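Local coordinates for protein phosphodiesterase (PDB 6CPU) that belongs to the cyclic nucleotide phosphodiesterase family, whose largely helical fold here holds a zinc and a magnesium ion side by side, at residues G348-I362 against D374-F386. Numbering follows the deposited sequence.
With ZN (zinc ion), chain B; MG (magnesium ion), chain C.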
loop_
_atom_site.group_PDB
_atom_site.type_symbol
_atom_site.label_atom_id
_atom_site.label_comp_id
_atom_site.label_asym_id
_atom_site.label_seq_id
_atom_site.Cartn_x
_atom_site.Cartn_y
_atom_site.Cartn_z
ATOM N N GLY A 348 0.177 5.786 -1.508
ATOM C CA GLY A 348 1.097 5.659 -0.369
ATOM C C GLY A 348 0.463 5.757 1.006
ATOM O O GLY A 348 1.162 5.711 2.030
ATOM N N HIS A 349 -0.867 5.865 1.066
ATOM C CA HIS A 349 -1.505 6.308 2.314
ATOM C C HIS A 349 -1.410 5.323 3.487
ATOM O O HIS A 349 -1.582 5.742 4.635
ATOM C CB HIS A 349 -2.975 6.710 2.075
ATOM C CG HIS A 349 -3.931 5.572 2.208
ATOM N ND1 HIS A 349 -4.114 4.636 1.217
ATOM C CD2 HIS A 349 -4.728 5.197 3.234
ATOM C CE1 HIS A 349 -4.985 3.729 1.625
ATOM N NE2 HIS A 349 -5.378 4.049 2.846
ATOM N N ASP A 350 -1.142 4.044 3.215
ATOM C CA ASP A 350 -0.978 3.041 4.263
ATOM C C ASP A 350 0.402 2.371 4.225
ATOM O O ASP A 350 0.551 1.276 4.744
ATOM C CB ASP A 350 -2.096 1.971 4.153
ATOM C CG ASP A 350 -3.384 2.356 4.908
ATOM O OD1 ASP A 350 -3.280 3.099 5.899
ATOM O OD2 ASP A 350 -4.486 1.878 4.537
ATOM N N VAL A 351 1.405 2.993 3.597
ATOM C CA VAL A 351 2.715 2.335 3.474
ATOM C C VAL A 351 3.248 1.846 4.822
ATOM O O VAL A 351 3.230 2.563 5.818
ATOM C CB VAL A 351 3.809 3.175 2.763
ATOM C CG1 VAL A 351 3.507 3.338 1.279
ATOM C CG2 VAL A 351 4.015 4.509 3.432
ATOM N N GLY A 352 3.706 0.603 4.844
ATOM C CA GLY A 352 4.369 0.051 6.024
ATOM C C GLY A 352 3.393 -0.385 7.095
ATOM O O GLY A 352 3.792 -0.692 8.187
ATOM N N HIS A 353 2.103 -0.413 6.782
ATOM C CA HIS A 353 1.079 -0.703 7.792
ATOM C C HIS A 353 1.342 -2.089 8.356
ATOM O O HIS A 353 1.515 -3.015 7.590
ATOM C CB HIS A 353 -0.312 -0.604 7.150
ATOM C CG HIS A 353 -1.449 -0.520 8.120
ATOM N ND1 HIS A 353 -1.769 -1.547 8.973
ATOM C CD2 HIS A 353 -2.389 0.436 8.317
ATOM C CE1 HIS A 353 -2.834 -1.222 9.682
ATOM N NE2 HIS A 353 -3.231 -0.023 9.308
ATOM N N PRO A 354 1.422 -2.238 9.695
ATOM C CA PRO A 354 1.805 -3.504 10.312
ATOM C C PRO A 354 0.642 -4.478 10.579
ATOM O O PRO A 354 0.859 -5.565 11.101
ATOM C CB PRO A 354 2.398 -3.054 11.649
ATOM C CG PRO A 354 1.556 -1.890 12.004
ATOM C CD PRO A 354 1.286 -1.179 10.712
ATOM N N GLY A 355 -0.559 -4.083 10.215
ATOM C CA GLY A 355 -1.738 -4.933 10.350
ATOM C C GLY A 355 -2.461 -4.746 11.685
ATOM O O GLY A 355 -3.229 -5.616 12.091
ATOM N N THR A 356 -2.214 -3.627 12.368
ATOM C CA THR A 356 -2.881 -3.306 13.649
ATOM C C THR A 356 -3.811 -2.082 13.503
ATOM O O THR A 356 -4.358 -1.854 12.440
ATOM C CB THR A 356 -1.837 -3.133 14.790
ATOM O OG1 THR A 356 -0.983 -2.035 14.490
ATOM C CG2 THR A 356 -1.000 -4.359 14.951
ATOM N N THR A 357 -4.037 -1.327 14.574
ATOM C CA THR A 357 -4.878 -0.136 14.564
ATOM C C THR A 357 -4.247 0.883 15.493
ATOM O O THR A 357 -3.450 0.504 16.357
ATOM C CB THR A 357 -6.287 -0.420 15.151
ATOM O OG1 THR A 357 -6.143 -0.878 16.505
ATOM C CG2 THR A 357 -7.033 -1.469 14.345
ATOM N N ASN A 358 -4.627 2.152 15.363
ATOM C CA ASN A 358 -4.160 3.180 16.303
ATOM C C ASN A 358 -4.513 2.809 17.740
ATOM O O ASN A 358 -3.673 2.906 18.636
ATOM C CB ASN A 358 -4.680 4.581 15.944
ATOM C CG ASN A 358 -3.932 5.214 14.778
ATOM O OD1 ASN A 358 -2.812 4.833 14.470
ATOM N ND2 ASN A 358 -4.553 6.186 14.129
ATOM N N ASP A 359 -5.737 2.332 17.964
ATOM C CA ASP A 359 -6.153 1.940 19.305
ATOM C C ASP A 359 -5.227 0.901 19.931
ATOM O O ASP A 359 -4.863 1.024 21.102
ATOM C CB ASP A 359 -7.607 1.438 19.300
ATOM C CG ASP A 359 -8.609 2.564 19.087
ATOM O OD1 ASP A 359 -8.293 3.722 19.452
ATOM O OD2 ASP A 359 -9.715 2.295 18.554
ATOM N N PHE A 360 -4.825 -0.103 19.156
ATOM C CA PHE A 360 -3.941 -1.135 19.664
ATOM C C PHE A 360 -2.557 -0.561 19.996
ATOM O O PHE A 360 -2.001 -0.850 21.047
ATOM C CB PHE A 360 -3.794 -2.271 18.647
ATOM C CG PHE A 360 -2.656 -3.182 18.932
ATOM C CD1 PHE A 360 -2.808 -4.253 19.794
ATOM C CD2 PHE A 360 -1.391 -2.942 18.371
ATOM C CE1 PHE A 360 -1.742 -5.080 20.068
ATOM C CE2 PHE A 360 -0.328 -3.771 18.649
ATOM C CZ PHE A 360 -0.503 -4.842 19.500
ATOM N N MET A 361 -2.005 0.227 19.065
ATOM C CA MET A 361 -0.665 0.794 19.262
ATOM C C MET A 361 -0.642 1.690 20.511
ATOM O O MET A 361 0.330 1.658 21.288
ATOM C CB MET A 361 -0.222 1.586 18.031
ATOM C CG MET A 361 -0.202 0.796 16.726
ATOM S SD MET A 361 1.034 -0.488 16.697
ATOM C CE MET A 361 2.479 0.500 16.288
ATOM N N ILE A 362 -1.715 2.454 20.716
ATOM C CA ILE A 362 -1.831 3.337 21.887
ATOM C C ILE A 362 -1.962 2.510 23.170
ATOM O O ILE A 362 -1.200 2.683 24.128
ATOM C CB ILE A 362 -3.020 4.302 21.731
ATOM C CG1 ILE A 362 -2.748 5.310 20.613
ATOM C CG2 ILE A 362 -3.313 5.041 23.037
ATOM C CD1 ILE A 362 -3.983 6.012 20.085
ATOM N N ASP A 374 0.650 9.349 20.876
ATOM C CA ASP A 374 -0.702 8.841 20.622
ATOM C C ASP A 374 -1.500 9.594 19.550
ATOM O O ASP A 374 -2.684 9.278 19.354
ATOM C CB ASP A 374 -1.544 8.818 21.917
ATOM C CG ASP A 374 -0.984 7.905 22.975
ATOM O OD1 ASP A 374 -0.049 7.128 22.687
ATOM O OD2 ASP A 374 -1.505 7.950 24.119
ATOM N N ARG A 375 -0.889 10.560 18.863
ATOM C CA ARG A 375 -1.595 11.381 17.884
ATOM C C ARG A 375 -1.388 10.854 16.468
ATOM O O ARG A 375 -0.264 10.840 15.981
ATOM C CB ARG A 375 -1.126 12.837 17.957
ATOM C CG ARG A 375 -1.385 13.509 19.295
ATOM C CD ARG A 375 -2.872 13.546 19.615
ATOM N NE ARG A 375 -3.157 14.242 20.866
ATOM C CZ ARG A 375 -3.264 15.563 21.005
ATOM N NH1 ARG A 375 -3.098 16.378 19.961
ATOM N NH2 ARG A 375 -3.535 16.075 22.207
ATOM N N SER A 376 -2.472 10.425 15.818
ATOM C CA SER A 376 -2.422 9.930 14.423
ATOM C C SER A 376 -1.223 9.025 14.204
ATOM O O SER A 376 -0.422 9.272 13.307
ATOM C CB SER A 376 -2.343 11.107 13.436
ATOM O OG SER A 376 -3.470 11.951 13.540
ATOM N N VAL A 377 -1.115 7.972 15.013
ATOM C CA VAL A 377 0.141 7.210 15.140
ATOM C C VAL A 377 0.537 6.553 13.810
ATOM O O VAL A 377 1.598 6.835 13.263
ATOM C CB VAL A 377 0.040 6.147 16.257
ATOM C CG1 VAL A 377 1.228 5.186 16.246
ATOM C CG2 VAL A 377 -0.105 6.821 17.622
ATOM N N LEU A 378 -0.328 5.685 13.290
ATOM C CA LEU A 378 -0.008 4.968 12.070
ATOM C C LEU A 378 0.053 5.903 10.873
ATOM O O LEU A 378 0.937 5.760 10.031
ATOM C CB LEU A 378 -0.978 3.799 11.832
ATOM C CG LEU A 378 -0.869 2.648 12.829
ATOM C CD1 LEU A 378 -1.942 1.589 12.575
ATOM C CD2 LEU A 378 0.520 2.012 12.810
ATOM N N GLU A 379 -0.820 6.904 10.830
ATOM C CA GLU A 379 -0.855 7.817 9.691
ATOM C C GLU A 379 0.402 8.699 9.641
ATOM O O GLU A 379 0.890 9.051 8.558
ATOM C CB GLU A 379 -2.124 8.686 9.717
ATOM C CG GLU A 379 -3.426 7.902 9.544
ATOM C CD GLU A 379 -3.912 7.203 10.811
ATOM O OE1 GLU A 379 -3.393 7.469 11.922
ATOM O OE2 GLU A 379 -4.832 6.362 10.707
ATOM N N SER A 380 0.893 9.099 10.808
ATOM C CA SER A 380 2.151 9.839 10.869
ATOM C C SER A 380 3.303 9.003 10.305
ATOM O O SER A 380 4.136 9.499 9.555
ATOM C CB SER A 380 2.455 10.260 12.300
ATOM O OG SER A 380 1.411 11.073 12.821
ATOM N N TYR A 381 3.329 7.737 10.691
ATOM C CA TYR A 381 4.278 6.742 10.211
ATOM C C TYR A 381 4.178 6.562 8.684
ATOM O O TYR A 381 5.182 6.667 7.966
ATOM C CB TYR A 381 4.033 5.421 10.962
ATOM C CG TYR A 381 4.892 4.269 10.500
ATOM C CD1 TYR A 381 4.394 3.264 9.651
ATOM C CD2 TYR A 381 6.201 4.175 10.929
ATOM C CE1 TYR A 381 5.217 2.199 9.264
ATOM C CE2 TYR A 381 7.012 3.143 10.536
ATOM C CZ TYR A 381 6.541 2.172 9.713
ATOM O OH TYR A 381 7.460 1.185 9.375
ATOM N N HIS A 382 2.969 6.371 8.166
ATOM C CA HIS A 382 2.805 6.216 6.720
ATOM C C HIS A 382 3.318 7.441 5.966
ATOM O O HIS A 382 4.000 7.307 4.963
ATOM C CB HIS A 382 1.341 5.991 6.285
ATOM C CG HIS A 382 0.637 4.903 7.020
ATOM N ND1 HIS A 382 1.199 3.670 7.257
ATOM C CD2 HIS A 382 -0.599 4.864 7.561
ATOM C CE1 HIS A 382 0.347 2.923 7.932
ATOM N NE2 HIS A 382 -0.751 3.627 8.131
ATOM N N ALA A 383 2.992 8.632 6.453
ATOM C CA ALA A 383 3.379 9.869 5.761
ATOM C C ALA A 383 4.907 10.033 5.755
ATOM O O ALA A 383 5.522 10.442 4.769
ATOM C CB ALA A 383 2.727 11.066 6.430
ATOM N N SER A 384 5.517 9.716 6.885
ATOM C CA SER A 384 6.949 9.901 7.017
ATOM C C SER A 384 7.685 8.917 6.112
ATOM O O SER A 384 8.598 9.296 5.361
ATOM C CB SER A 384 7.368 9.757 8.474
ATOM O OG SER A 384 8.737 10.112 8.609
ATOM N N LEU A 385 7.281 7.655 6.160
ATOM C CA LEU A 385 7.830 6.656 5.237
ATOM C C LEU A 385 7.600 6.974 3.776
ATOM O O LEU A 385 8.513 6.871 2.967
ATOM C CB LEU A 385 7.254 5.262 5.516
ATOM C CG LEU A 385 8.188 4.359 6.294
ATOM C CD1 LEU A 385 8.428 4.916 7.682
ATOM C CD2 LEU A 385 7.646 2.937 6.356
ATOM N N PHE A 386 6.368 7.293 3.401
ATOM C CA PHE A 386 6.086 7.471 1.984
ATOM C C PHE A 386 6.904 8.616 1.391
ATOM O O PHE A 386 7.467 8.492 0.294
ATOM C CB PHE A 386 4.602 7.685 1.747
ATOM C CG PHE A 386 4.213 7.697 0.302
ATOM C CD1 PHE A 386 4.576 6.650 -0.552
ATOM C CD2 PHE A 386 3.452 8.726 -0.205
ATOM C CE1 PHE A 386 4.189 6.668 -1.894
ATOM C CE2 PHE A 386 3.062 8.743 -1.537
ATOM C CZ PHE A 386 3.423 7.710 -2.376
HETATM ZN ZN ZN B . -6.353 2.741 4.267
HETATM MG MG MG C . -4.621 4.088 7.266
HETATM O O HOH W 1 6.574 -0.927 8.354
HETATM O O HOH W 2 0.614 4.848 24.282
HETATM O O HOH W 3 -5.889 5.375 8.502
HETATM O O HOH W 4 -3.294 3.724 8.975
HETATM O O HOH W 5 -7.392 1.566 5.825
HETATM O O HOH W 6 -6.068 4.197 5.843
HETATM O O HOH W 7 -5.499 2.435 7.971
#
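L378 lies at the apolar centre, its CD2 3.9 Å from P354 CD and also against M361 CG, while CD1 reaches the backbone of T357; a branched leucine can fill both directions at once. Toward the far end of this segment of the helix, F386 CB meets V351 CG2 at 3.6 Å, and G348 CA stands over the centre of the F386 ring, a CH-pi contact that a residue without a side chain permits. Between these patches H382 is sandwiched: D350 CA sits 3.6 Å from its ring centroid on one face, L378 O on the other. The ring of H382, its CG turned to the side of the backbone N (chi1 -51°), lies against the turn, and its ND1 gives a 2.7 Å hydrogen bond to V351 O, coming from above the carbonyl plane. At the polar edge the N358 amide works both ways: OD1 accepts from L378 N, near the start of the helix, and ND2 donates almost straight (177°) to the syn lone pair of E379 OE1, 2.8 Å away. D350 bridges zinc and magnesium, and H349, H278 and D462 also bind zinc. H382 NE2 and E379 OE2 each meet a magnesium-bound water, so this helix supplies a second shell, and N358 and V351 O probably hold E379 and H382, respectively, in position for those waters.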